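PDB 2PC6: probable acetolactate synthase isozyme III (Small subunit) from Nitrosomonas europaea ATCC 19718, which probably serves as the small, regulatory partner of a two-subunit enzyme and is built from two ACT-type domains joined in one chain. Local coordinates for residues Met11-Gly16 against Thr44-Thr49; Ser19-Leu24 against Asn67-Val72; Glu33-Ala38 against Met48-Asn53; Glu85-Leu90 against Thr151-Leu156; Met89-Arg94 against Asn143-Ile148. All blocks are in the same frame, centred on the assembly; numbering follows the deposited sequence.

Contact 1: residues Met11-Gly16 against Thr44-Thr49; sequences MENEAG and TLSRMT
S46 OG packs against one face of the N13 carboxamide, almost directly above N13 CG at 3.2 Å. The polar link between the two is made by a water on that same side of the plane, 3.0 Å from N13 OD1 and 2.7 Å from S46 OG. N13 ND2 donates to P43 O, and OD1 also accepts from N31 ND2 of the second subunit. N13 CG is anti to the backbone N (chi1 -175°), which brings CG up to S46 OG. A small hydroxyl suits S46, since it fits against the amide and still shares the water.

The backbones join as an antiparallel pair. M11 N donates to S46 O at 2.8 Å, and S46 N returns a nearly straight bond to M11 O at 2.6 Å. Two residues on, N13, the centre of an inverse gamma turn, gives its N-H to T44 O from above the carbonyl plane, as the first strand ends.

Further along the same face as S46, two long, pliable side chains, both selenomethionine in the crystal, meet obliquely: M11 SE lies 3.6 Å from M48 CE.

The contact joins two central strands, 3-12 and 45-54, of the four-stranded antiparallel sheet of the first ACT-type domain. Helix 17-28 packs against M11 and M48 through A17, L18 and V21, and strand 34-39 brings V37 to S46.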
# COMPACT_ATOMS: atom_id res chain seq x y z
N MSE A 11 2.19 3.43 -14.89
CA MSE A 11 1.10 3.16 -15.79
C MSE A 11 0.04 4.20 -15.85
O MSE A 11 -0.15 4.98 -14.92
CB MSE A 11 0.48 1.81 -15.51
CG MSE A 11 0.33 1.44 -14.07
SE MSE A 11 -1.19 0.26 -14.17
CE MSE A 11 -2.67 1.40 -13.23
N GLU A 12 -0.63 4.21 -17.00
CA GLU A 12 -1.83 5.01 -17.25
C GLU A 12 -2.82 4.89 -16.10
O GLU A 12 -3.36 3.81 -15.83
CB GLU A 12 -2.51 4.56 -18.55
CG GLU A 12 -1.61 4.56 -19.84
CD GLU A 12 -1.09 5.95 -20.29
OE1 GLU A 12 -1.19 6.97 -19.55
OE2 GLU A 12 -0.57 6.02 -21.42
N ASN A 13 -3.05 6.00 -15.39
CA ASN A 13 -4.04 6.04 -14.33
C ASN A 13 -5.47 6.03 -14.90
O ASN A 13 -6.22 7.04 -14.87
CB ASN A 13 -3.78 7.23 -13.41
CG ASN A 13 -4.71 7.25 -12.22
OD1 ASN A 13 -5.33 6.23 -11.84
ND2 ASN A 13 -4.84 8.41 -11.63
N GLU A 14 -5.84 4.88 -15.44
CA GLU A 14 -7.14 4.76 -16.12
C GLU A 14 -7.85 3.44 -15.77
O GLU A 14 -7.24 2.52 -15.22
CB GLU A 14 -7.01 4.95 -17.64
CG GLU A 14 -6.15 3.89 -18.31
CD GLU A 14 -5.96 4.09 -19.81
OE1 GLU A 14 -6.18 5.21 -20.32
OE2 GLU A 14 -5.58 3.12 -20.49
N ALA A 15 -9.14 3.40 -16.11
CA ALA A 15 -10.06 2.31 -15.72
C ALA A 15 -9.70 1.05 -16.50
O ALA A 15 -9.69 1.04 -17.74
CB ALA A 15 -11.55 2.71 -16.00
N GLY A 16 -9.41 -0.01 -15.76
CA GLY A 16 -9.09 -1.29 -16.37
C GLY A 16 -7.60 -1.55 -16.37
O GLY A 16 -7.17 -2.71 -16.33
N THR A 44 -1.91 11.60 -14.68
CA THR A 44 -2.23 10.64 -15.74
C THR A 44 -1.55 9.30 -15.51
O THR A 44 -1.98 8.29 -16.06
CB THR A 44 -1.91 11.15 -17.19
OG1 THR A 44 -0.49 11.18 -17.39
CG2 THR A 44 -2.51 12.53 -17.42
N LEU A 45 -0.51 9.31 -14.67
CA LEU A 45 0.34 8.14 -14.42
C LEU A 45 0.36 7.71 -12.96
O LEU A 45 0.55 8.54 -12.04
CB LEU A 45 1.77 8.39 -14.89
CG LEU A 45 1.99 8.54 -16.40
CD1 LEU A 45 3.36 9.15 -16.66
CD2 LEU A 45 1.83 7.20 -17.14
N SER A 46 0.19 6.42 -12.75
CA SER A 46 0.28 5.83 -11.42
C SER A 46 1.53 5.00 -11.30
O SER A 46 2.08 4.56 -12.30
CB SER A 46 -0.96 4.98 -11.15
OG SER A 46 -2.11 5.80 -10.95
N ARG A 47 1.98 4.79 -10.07
CA ARG A 47 3.22 4.05 -9.80
C ARG A 47 2.83 2.78 -9.09
O ARG A 47 2.15 2.78 -8.07
CB ARG A 47 4.17 4.89 -8.94
CG ARG A 47 5.43 4.18 -8.37
CD ARG A 47 6.51 4.14 -9.41
NE ARG A 47 7.77 3.52 -8.99
CZ ARG A 47 8.94 4.16 -8.88
NH1 ARG A 47 9.02 5.46 -9.11
NH2 ARG A 47 10.03 3.51 -8.53
N MSE A 48 3.22 1.67 -9.66
CA MSE A 48 2.86 0.43 -9.04
C MSE A 48 4.10 -0.23 -8.55
O MSE A 48 5.12 -0.28 -9.25
CB MSE A 48 2.16 -0.48 -10.02
CG MSE A 48 1.77 -1.82 -9.44
SE MSE A 48 0.72 -2.89 -10.75
CE MSE A 48 -0.78 -1.61 -11.10
N THR A 49 4.00 -0.76 -7.34
CA THR A 49 5.03 -1.60 -6.82
C THR A 49 4.40 -2.96 -6.57
O THR A 49 3.48 -3.09 -5.77
CB THR A 49 5.61 -1.05 -5.51
OG1 THR A 49 6.02 0.31 -5.72
CG2 THR A 49 6.78 -1.86 -5.10
O HOH W 1 -4.19 4.92 -9.44

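Contact 2: residues Ser19-Leu24 against Asn67-Val72; sequences SRVAGL and NKLIEV. With CA (calcium ion), chain E.
R20 and E71 make the charged part of this contact, a side-on pairing in which two nitrogens of the guanidinium each meet a different carboxylate oxygen. R20 NE reaches E71 OE1 at 3.1 Å and R20 NH2 reaches E71 OE2 at 3.0 Å. Both oxygens lie close to the guanidinium plane, but the carboxylate is turned 36° from it. A bend at chi3 (-77°) in R20 turns NE toward the acid. The fine geometry is uncertain, because E71 has an alternate conformer and its OE2 is modelled implausibly close to E14 OE2. R20 NH2 also has a weak bond to A15 O.

The apolar part centres on L69, whose CD1 fits between two residues one helical turn apart: V21 CG2 at 3.7 Å and L24 CD1 at 3.8 Å. A branched leucine tip suits this place because one methyl can serve both neighbours. V72 adds its CG2 beside V21.

Metal binding is left to the main chain. N67 O at 2.4 Å, L69 O at 2.5 Å and V72 O at 2.5 Å hold a calcium ion together with two waters, one of which donates to I70 O.

The three carbonyls converge where the chain leaves helix 56-68 and folds into a type I turn from L69 to V72: a calcium site where an ACT-type domain passes from its second helix into its last strand.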
# COMPACT_ATOMS: atom_id res chain seq x y z
N SER A 19 -6.92 -3.91 -13.71
CA SER A 19 -7.52 -5.23 -13.94
C SER A 19 -6.78 -5.99 -15.07
O SER A 19 -6.70 -7.22 -15.04
CB SER A 19 -9.02 -5.15 -14.26
OG SER A 19 -9.14 -4.71 -15.60
N ARG A 20 -6.25 -5.26 -16.05
CA ARG A 20 -5.46 -5.89 -17.11
C ARG A 20 -4.08 -6.38 -16.63
O ARG A 20 -3.61 -7.45 -17.05
CB ARG A 20 -5.36 -4.98 -18.34
CG ARG A 20 -6.64 -5.06 -19.18
CD ARG A 20 -6.62 -4.16 -20.45
NE ARG A 20 -6.85 -2.75 -20.12
CZ ARG A 20 -8.07 -2.22 -19.96
NH1 ARG A 20 -9.16 -2.98 -20.07
NH2 ARG A 20 -8.19 -0.92 -19.66
N VAL A 21 -3.43 -5.61 -15.77
CA VAL A 21 -2.18 -6.03 -15.19
C VAL A 21 -2.42 -7.25 -14.29
O VAL A 21 -1.64 -8.21 -14.32
CB VAL A 21 -1.49 -4.87 -14.47
CG1 VAL A 21 -0.38 -5.39 -13.52
CG2 VAL A 21 -0.92 -3.92 -15.53
N ALA A 22 -3.51 -7.26 -13.53
CA ALA A 22 -3.77 -8.41 -12.64
C ALA A 22 -4.21 -9.60 -13.45
O ALA A 22 -3.90 -10.75 -13.07
CB ALA A 22 -4.77 -8.07 -11.56
N GLY A 23 -4.88 -9.36 -14.58
CA GLY A 23 -5.33 -10.45 -15.43
C GLY A 23 -4.16 -11.23 -16.05
O GLY A 23 -4.16 -12.46 -16.11
N LEU A 24 -3.17 -10.49 -16.52
CA LEU A 24 -1.95 -11.08 -17.07
C LEU A 24 -1.29 -12.10 -16.09
O LEU A 24 -0.97 -13.21 -16.50
CB LEU A 24 -0.99 -9.95 -17.48
CG LEU A 24 0.37 -10.27 -18.10
CD1 LEU A 24 0.89 -9.04 -18.84
CD2 LEU A 24 1.36 -10.69 -17.03
N ASN A 67 5.70 -5.35 -20.22
CA ASN A 67 6.13 -4.25 -21.08
C ASN A 67 5.31 -4.17 -22.34
O ASN A 67 5.11 -3.08 -22.86
CB ASN A 67 7.63 -4.32 -21.40
CG ASN A 67 8.46 -3.50 -20.44
OD1 ASN A 67 9.47 -3.98 -19.89
ND2 ASN A 67 8.04 -2.25 -20.21
N LYS A 68 4.81 -5.32 -22.81
CA LYS A 68 4.00 -5.42 -24.00
C LYS A 68 2.67 -4.68 -23.84
O LYS A 68 2.16 -4.15 -24.84
CB LYS A 68 3.73 -6.89 -24.39
CG LYS A 68 4.72 -7.51 -25.38
N LEU A 69 2.11 -4.66 -22.62
CA LEU A 69 0.86 -3.95 -22.37
C LEU A 69 1.07 -2.49 -22.71
O LEU A 69 2.06 -1.93 -22.31
CB LEU A 69 0.45 -4.06 -20.90
CG LEU A 69 0.18 -5.45 -20.30
CD1 LEU A 69 -0.24 -5.36 -18.86
CD2 LEU A 69 -0.89 -6.22 -21.12
N ILE A 70 0.15 -1.88 -23.46
CA ILE A 70 0.32 -0.43 -23.78
C ILE A 70 0.16 0.51 -22.55
O ILE A 70 0.67 1.63 -22.56
CB ILE A 70 -0.55 0.09 -24.98
CG1 ILE A 70 -2.05 0.07 -24.65
CG2 ILE A 70 -0.21 -0.65 -26.27
N GLU A 71 -0.52 0.05 -21.51
CA GLU A 71 -0.77 0.90 -20.34
C GLU A 71 0.42 0.92 -19.36
O GLU A 71 0.47 1.75 -18.44
CB GLU A 71 -2.07 0.51 -19.64
CG GLU A 71 -3.35 0.96 -20.37
CD GLU A 71 -4.60 0.22 -19.88
OE1 GLU A 71 -4.49 -0.93 -19.40
OE2 GLU A 71 -5.70 0.78 -20.00
N VAL A 72 1.36 -0.01 -19.57
CA VAL A 72 2.59 -0.04 -18.85
C VAL A 72 3.66 0.76 -19.62
O VAL A 72 4.01 0.43 -20.73
CB VAL A 72 3.02 -1.48 -18.68
CG1 VAL A 72 4.50 -1.57 -18.25
CG2 VAL A 72 2.04 -2.19 -17.68
CA CA E . 4.28 -0.83 -22.86
O HOH W 2 3.44 1.32 -23.75
O HOH W 3 5.65 -0.16 -24.52

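Contact 3: residues Glu33-Ala38 against Met48-Asn53; sequences ESLSVA and MTLVTN
A beta hairpin sets L35 and V37 of strand 34-39 beside M48 and L50 of strand 45-54, the segments running antiparallel with axes 4.6 Å apart at closest. S36 and T49 form a hydrogen-bonded pair: S36 N donates to T49 O at 2.8 Å in an almost straight bond, and T49 N to S36 O at 2.7 Å. Near the far end E33 N reaches V51 O at 2.8 Å.

On the apolar face the L35 methyl CD1 lies 3.8 Å from M48 SE and 4.2 Å from L50 CD1. The bend at chi3 (-57°) of M48 turns CE toward V37, whose CG2 is 3.8 Å away. This is the face of the ACT-type sheet covered by helices, with L18 and V21 over M48 and F25 over L50, so flexible and branched apolar residues suit it. L35, S36 and V37 also pair antiparallel with a strand of the second subunit, carrying the sheet across the interface.

The other face is more polar. There S36 has a short side chain whose OG bonds to T151 O. Beside V51, at the end of the strand, E33 runs alongside with OE1 3.2 Å from V51 CG1, and R4 of strand 3-12 is the charged partner of that carboxylate.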
# COMPACT_ATOMS: atom_id res chain seq x y z
N GLU A 33 2.61 -11.42 -4.57
CA GLU A 33 2.63 -11.53 -3.14
C GLU A 33 1.84 -10.36 -2.58
O GLU A 33 0.97 -10.53 -1.72
CB GLU A 33 4.03 -11.56 -2.58
CG GLU A 33 4.05 -12.25 -1.25
CD GLU A 33 5.34 -12.07 -0.51
OE1 GLU A 33 6.26 -11.40 -1.04
OE2 GLU A 33 5.44 -12.60 0.62
N SER A 34 2.15 -9.17 -3.10
CA SER A 34 1.58 -7.92 -2.61
C SER A 34 1.62 -6.86 -3.73
O SER A 34 2.43 -6.93 -4.64
CB SER A 34 2.36 -7.45 -1.39
OG SER A 34 3.49 -6.69 -1.77
N LEU A 35 0.77 -5.86 -3.63
CA LEU A 35 0.67 -4.89 -4.69
C LEU A 35 0.26 -3.52 -4.14
O LEU A 35 -0.78 -3.41 -3.51
CB LEU A 35 -0.36 -5.38 -5.72
CG LEU A 35 -0.53 -4.49 -6.95
CD1 LEU A 35 -0.79 -5.30 -8.20
CD2 LEU A 35 -1.65 -3.46 -6.74
N SER A 36 1.04 -2.49 -4.46
CA SER A 36 0.72 -1.09 -4.21
C SER A 36 0.62 -0.30 -5.49
O SER A 36 1.50 -0.38 -6.34
CB SER A 36 1.87 -0.45 -3.46
OG SER A 36 1.46 -0.13 -2.17
N VAL A 37 -0.41 0.52 -5.61
CA VAL A 37 -0.51 1.44 -6.74
C VAL A 37 -1.20 2.73 -6.25
O VAL A 37 -2.09 2.68 -5.42
CB VAL A 37 -1.27 0.75 -7.92
CG1 VAL A 37 -2.67 0.32 -7.51
CG2 VAL A 37 -1.33 1.65 -9.13
N ALA A 38 -0.77 3.88 -6.73
CA ALA A 38 -1.40 5.17 -6.39
C ALA A 38 -0.85 6.20 -7.37
O ALA A 38 0.16 5.94 -8.01
CB ALA A 38 -1.12 5.60 -4.93
N MSE A 48 3.22 1.67 -9.66
CA MSE A 48 2.86 0.43 -9.04
C MSE A 48 4.10 -0.23 -8.55
O MSE A 48 5.12 -0.28 -9.25
CB MSE A 48 2.16 -0.48 -10.02
CG MSE A 48 1.77 -1.82 -9.44
SE MSE A 48 0.72 -2.89 -10.75
CE MSE A 48 -0.78 -1.61 -11.10
N THR A 49 4.00 -0.76 -7.34
CA THR A 49 5.03 -1.60 -6.82
C THR A 49 4.40 -2.96 -6.57
O THR A 49 3.48 -3.09 -5.77
CB THR A 49 5.61 -1.05 -5.51
OG1 THR A 49 6.02 0.31 -5.72
CG2 THR A 49 6.78 -1.86 -5.10
N LEU A 50 4.93 -3.95 -7.24
CA LEU A 50 4.44 -5.27 -7.15
C LEU A 50 5.55 -6.25 -6.70
O LEU A 50 6.70 -6.17 -7.18
CB LEU A 50 3.97 -5.62 -8.55
CG LEU A 50 3.27 -6.92 -8.79
CD1 LEU A 50 2.62 -6.74 -10.12
CD2 LEU A 50 4.29 -8.06 -8.83
N VAL A 51 5.23 -7.15 -5.79
CA VAL A 51 6.19 -8.15 -5.36
C VAL A 51 5.75 -9.49 -5.89
O VAL A 51 4.60 -9.89 -5.70
CB VAL A 51 6.28 -8.25 -3.82
CG1 VAL A 51 7.15 -9.43 -3.42
CG2 VAL A 51 6.78 -6.96 -3.23
N THR A 52 6.68 -10.19 -6.54
CA THR A 52 6.43 -11.54 -7.02
C THR A 52 7.55 -12.53 -6.63
O THR A 52 8.70 -12.14 -6.33
CB THR A 52 6.10 -11.56 -8.53
OG1 THR A 52 5.63 -12.87 -8.89
CG2 THR A 52 7.31 -11.15 -9.42
N ASN A 53 7.20 -13.81 -6.57
CA ASN A 53 8.12 -14.84 -6.10
C ASN A 53 8.35 -15.87 -7.17
O ASN A 53 7.42 -16.60 -7.56
CB ASN A 53 7.57 -15.55 -4.85
CG ASN A 53 7.54 -14.65 -3.61
OD1 ASN A 53 8.52 -14.03 -3.24
ND2 ASN A 53 6.39 -14.60 -2.95

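Contact 4: residues Glu85-Leu90 against Thr151-Leu156; sequences ERELML and TGVSGL
L88 and T151 hold the closely fitted end of this contact. T151 N donates to L88 O at 2.8 Å, and L88 N returns a bond to T151 OG1 at 3.0 Å, so a side-chain hydroxyl stands in where a strand would offer a carbonyl. OG1 lies between the backbone N and carbonyl carbon (chi1 57°), which brings it within bonding distance of L88 N, while CG2 packs against L88 CD2 at 3.9 Å. Threonine suits the spot because it supplies both a hydroxyl and a methyl.

Between these bonds and the regular pair R86 with S154, strand 145-157 is interrupted as it edges the second ACT-type sheet. Positive phi favours glycine at G152. Regular pairing resumes with S154 N to R86 O at 2.9 Å and R86 N to S154 O at 3.0 Å. E85 crosses V153 at about a right angle, its CB 3.6 Å from V153 CG1, and its carboxylate is secured by R130 N.

Looser links stand against these. G152 N donates only a weak, bent bond to E87 OE2, an atom of less sure placement; the stronger partner of this buried acid is R150. R86 is partly exposed, and its guanidinium folds back so that NH1 meets E85 O at 2.6 Å from above the carbonyl plane.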
# COMPACT_ATOMS: atom_id res chain seq x y z
N GLU A 85 12.95 0.35 0.44
CA GLU A 85 11.56 -0.03 0.52
C GLU A 85 11.02 0.13 1.92
O GLU A 85 11.77 0.01 2.91
CB GLU A 85 11.27 -1.43 -0.09
CG GLU A 85 11.90 -2.56 0.66
CD GLU A 85 11.06 -3.06 1.85
OE1 GLU A 85 9.81 -2.82 1.88
OE2 GLU A 85 11.66 -3.71 2.75
N ARG A 86 9.72 0.44 1.97
CA ARG A 86 8.98 0.59 3.21
C ARG A 86 7.62 0.03 3.04
O ARG A 86 7.06 0.02 1.95
CB ARG A 86 8.89 2.05 3.67
CG ARG A 86 10.24 2.64 4.11
CD ARG A 86 10.83 1.86 5.26
NE ARG A 86 12.02 2.53 5.82
CZ ARG A 86 13.25 2.34 5.35
NH1 ARG A 86 13.41 1.52 4.32
NH2 ARG A 86 14.33 2.97 5.87
N GLU A 87 7.10 -0.49 4.14
CA GLU A 87 5.73 -0.91 4.13
C GLU A 87 5.07 -0.33 5.35
O GLU A 87 5.72 -0.10 6.37
CB GLU A 87 5.71 -2.42 4.21
CG GLU A 87 4.35 -3.01 3.86
CD GLU A 87 4.42 -4.53 3.77
OE1 GLU A 87 5.56 -5.10 3.93
OE2 GLU A 87 3.34 -5.15 3.54
N LEU A 88 3.77 -0.10 5.25
CA LEU A 88 2.98 0.26 6.42
C LEU A 88 2.00 -0.85 6.81
O LEU A 88 1.41 -1.51 5.97
CB LEU A 88 2.25 1.61 6.21
CG LEU A 88 1.40 2.14 7.39
CD1 LEU A 88 1.44 3.64 7.46
CD2 LEU A 88 0.01 1.73 7.14
N MSE A 89 1.82 -1.03 8.09
CA MSE A 89 0.94 -2.04 8.59
C MSE A 89 0.17 -1.54 9.80
O MSE A 89 0.69 -0.86 10.68
CB MSE A 89 1.77 -3.26 8.94
CG MSE A 89 1.04 -4.29 9.70
SE MSE A 89 2.18 -5.91 9.89
CE MSE A 89 3.50 -5.21 11.16
N LEU A 90 -1.10 -1.93 9.81
CA LEU A 90 -2.01 -1.75 10.92
C LEU A 90 -2.40 -3.13 11.50
O LEU A 90 -3.02 -3.97 10.80
CB LEU A 90 -3.26 -1.04 10.40
CG LEU A 90 -3.55 0.42 10.71
CD1 LEU A 90 -2.34 1.33 10.75
CD2 LEU A 90 -4.58 0.94 9.73
N THR A 151 -0.02 -2.60 3.80
CA THR A 151 -0.16 -1.83 2.55
C THR A 151 0.58 -2.41 1.39
O THR A 151 0.42 -1.90 0.26
CB THR A 151 0.40 -0.38 2.60
OG1 THR A 151 1.80 -0.41 2.96
CG2 THR A 151 -0.38 0.47 3.52
N GLY A 152 1.41 -3.42 1.63
CA GLY A 152 2.30 -3.86 0.57
C GLY A 152 3.38 -2.82 0.28
O GLY A 152 3.17 -1.61 0.48
N VAL A 153 4.53 -3.31 -0.16
CA VAL A 153 5.74 -2.52 -0.31
C VAL A 153 5.59 -1.32 -1.20
O VAL A 153 4.87 -1.31 -2.20
CB VAL A 153 6.90 -3.37 -0.87
CG1 VAL A 153 8.07 -2.45 -1.26
CG2 VAL A 153 7.36 -4.39 0.17
N SER A 154 6.29 -0.27 -0.83
CA SER A 154 6.49 0.82 -1.70
C SER A 154 8.00 1.09 -1.76
O SER A 154 8.66 1.18 -0.73
CB SER A 154 5.75 1.99 -1.16
OG SER A 154 6.34 3.15 -1.69
N GLY A 155 8.56 1.16 -2.97
CA GLY A 155 10.00 1.35 -3.13
C GLY A 155 10.45 2.35 -4.17
O GLY A 155 9.71 2.70 -5.11
N LEU A 156 11.68 2.81 -4.03
CA LEU A 156 12.29 3.69 -5.01
C LEU A 156 13.73 3.23 -5.16
O LEU A 156 14.29 2.63 -4.22
CB LEU A 156 12.24 5.16 -4.55
CG LEU A 156 10.88 5.87 -4.46
CD1 LEU A 156 11.01 7.34 -3.97
CD2 LEU A 156 10.15 5.79 -5.83

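Contact 5: residues Met89-Arg94 against Asn143-Ile148; sequences MLVKVR and NLILEI
A classic beta bulge puts L146 and E147 together opposite K92, between strands 83-94 and 145-157. K92 O accepts L146 N at 2.7 Å and, more weakly, E147 N at 3.4 Å, while K92 N donates to E147 O at 2.9 Å. Beyond the bulge R94 N reaches L144 O at 3.0 Å in a nearly straight bond.

K92 and E147 lie side by side. The bend at chi3 (-60°) of K92 turns CE back toward the acid, and NZ meets E147 OE2 at 2.8 Å, nearly in line with its C-O bond. The pair is buried but has further partners: NZ also donates to S157 O and G159 O of the second subunit, and E147 OE1 takes R47 NH1 of that chain, which would probably favour the charged forms.

The extra residue lets L146 turn toward strand 83-94. Its CD1 touches K92 CG at 3.7 Å and lies 3.9 Å above the R94 guanidinium plane, toward the rim, while R94 NH1 bonds to E120 O.

On the opposite face branched side chains fill the sheet surface, with V91 CG1 3.9 Å from I148 CG1 as the two run alongside each other. Helix 130-139 covers this face with L137 on I148, helix 98-109 brings M103 to V93 and L144, and strand 121-128 flanks strand 83-94 on its other edge.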
# COMPACT_ATOMS: atom_id res chain seq x y z
N MSE A 89 1.82 -1.03 8.09
CA MSE A 89 0.94 -2.04 8.59
C MSE A 89 0.17 -1.54 9.80
O MSE A 89 0.69 -0.86 10.68
CB MSE A 89 1.77 -3.26 8.94
CG MSE A 89 1.04 -4.29 9.70
SE MSE A 89 2.18 -5.91 9.89
CE MSE A 89 3.50 -5.21 11.16
N LEU A 90 -1.10 -1.93 9.81
CA LEU A 90 -2.01 -1.75 10.92
C LEU A 90 -2.40 -3.13 11.50
O LEU A 90 -3.02 -3.97 10.80
CB LEU A 90 -3.26 -1.04 10.40
CG LEU A 90 -3.55 0.42 10.71
CD1 LEU A 90 -2.34 1.33 10.75
CD2 LEU A 90 -4.58 0.94 9.73
N VAL A 91 -2.09 -3.34 12.78
CA VAL A 91 -2.34 -4.59 13.47
C VAL A 91 -3.28 -4.33 14.63
O VAL A 91 -2.92 -3.60 15.59
CB VAL A 91 -1.05 -5.10 14.10
CG1 VAL A 91 -1.25 -6.47 14.63
CG2 VAL A 91 0.01 -5.12 13.07
N LYS A 92 -4.48 -4.91 14.59
CA LYS A 92 -5.40 -4.76 15.73
C LYS A 92 -5.27 -5.97 16.63
O LYS A 92 -5.42 -7.09 16.17
CB LYS A 92 -6.84 -4.55 15.24
CG LYS A 92 -7.89 -4.64 16.31
CD LYS A 92 -9.33 -4.59 15.72
CE LYS A 92 -9.53 -3.28 14.96
NZ LYS A 92 -10.83 -3.23 14.26
N VAL A 93 -4.98 -5.74 17.91
CA VAL A 93 -4.62 -6.79 18.84
C VAL A 93 -5.49 -6.71 20.07
O VAL A 93 -5.86 -5.62 20.52
CB VAL A 93 -3.13 -6.67 19.33
CG1 VAL A 93 -2.16 -7.02 18.24
CG2 VAL A 93 -2.83 -5.24 19.92
N ARG A 94 -5.80 -7.88 20.60
CA ARG A 94 -6.51 -8.05 21.81
C ARG A 94 -5.52 -7.69 22.90
O ARG A 94 -4.39 -8.16 22.90
CB ARG A 94 -6.93 -9.53 21.89
CG ARG A 94 -7.50 -10.05 23.22
CD ARG A 94 -8.79 -9.35 23.65
NE ARG A 94 -9.94 -9.48 22.77
CZ ARG A 94 -10.61 -8.45 22.26
NH1 ARG A 94 -10.20 -7.21 22.53
NH2 ARG A 94 -11.67 -8.64 21.48
N ASN A 143 -2.57 -15.64 18.52
CA ASN A 143 -3.92 -15.65 19.12
C ASN A 143 -4.40 -14.23 19.53
O ASN A 143 -5.60 -13.95 19.54
CB ASN A 143 -4.00 -16.63 20.31
CG ASN A 143 -3.00 -16.29 21.40
OD1 ASN A 143 -1.83 -15.99 21.12
ND2 ASN A 143 -3.45 -16.28 22.65
N LEU A 144 -3.44 -13.34 19.80
CA LEU A 144 -3.75 -11.94 20.03
C LEU A 144 -4.15 -11.20 18.77
O LEU A 144 -4.83 -10.18 18.86
CB LEU A 144 -2.64 -11.19 20.76
CG LEU A 144 -2.32 -11.85 22.09
CD1 LEU A 144 -1.20 -11.16 22.88
CD2 LEU A 144 -3.59 -12.02 22.91
N ILE A 145 -3.77 -11.65 17.60
CA ILE A 145 -4.06 -10.74 16.50
C ILE A 145 -5.53 -10.79 16.12
O ILE A 145 -6.05 -11.84 15.81
CB ILE A 145 -3.17 -11.01 15.33
CG1 ILE A 145 -1.77 -10.51 15.69
CG2 ILE A 145 -3.69 -10.29 14.08
CD1 ILE A 145 -0.71 -11.07 14.80
N LEU A 146 -6.22 -9.66 16.17
CA LEU A 146 -7.63 -9.68 15.72
C LEU A 146 -7.79 -9.56 14.20
O LEU A 146 -8.59 -10.28 13.60
CB LEU A 146 -8.47 -8.61 16.41
CG LEU A 146 -8.58 -8.73 17.92
CD1 LEU A 146 -9.09 -7.43 18.49
CD2 LEU A 146 -9.52 -9.88 18.24
N GLU A 147 -7.04 -8.62 13.60
CA GLU A 147 -6.93 -8.50 12.12
C GLU A 147 -5.74 -7.57 11.82
O GLU A 147 -5.21 -6.93 12.71
CB GLU A 147 -8.22 -7.95 11.49
CG GLU A 147 -8.58 -6.61 12.06
CD GLU A 147 -9.87 -6.02 11.53
OE1 GLU A 147 -10.45 -6.52 10.54
OE2 GLU A 147 -10.33 -5.02 12.14
N ILE A 148 -5.36 -7.50 10.56
CA ILE A 148 -4.16 -6.82 10.10
C ILE A 148 -4.43 -6.21 8.72
O ILE A 148 -5.05 -6.86 7.88
CB ILE A 148 -3.02 -7.85 9.94
CG1 ILE A 148 -2.31 -8.07 11.26
CG2 ILE A 148 -2.00 -7.46 8.84
CD1 ILE A 148 -1.19 -9.14 11.07

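Overall arrangement
Contacts 1, 2 and 3 belong to the first ACT-type domain, contacts 4 and 5 to the second. Contacts 1 and 3 share M48 and T49, joining strand 45-54 to a neighbour on each side, and their centres lie about 13 Å apart. Contact 2, centred about 10 Å from contact 1, holds the calcium ion; the E12 side chain is about 9 Å from that ion and the M48 side chain about 13 Å. The domains meet where contacts 3 and 4, about 9 Å apart between centres, touch, and contact 1 reaches contact 4 through R47 and T49. Contact 5 extends the strand pair of contact 4 to the far end, about 34 Å from contact 2 between centres. All five contacts touch the second subunit.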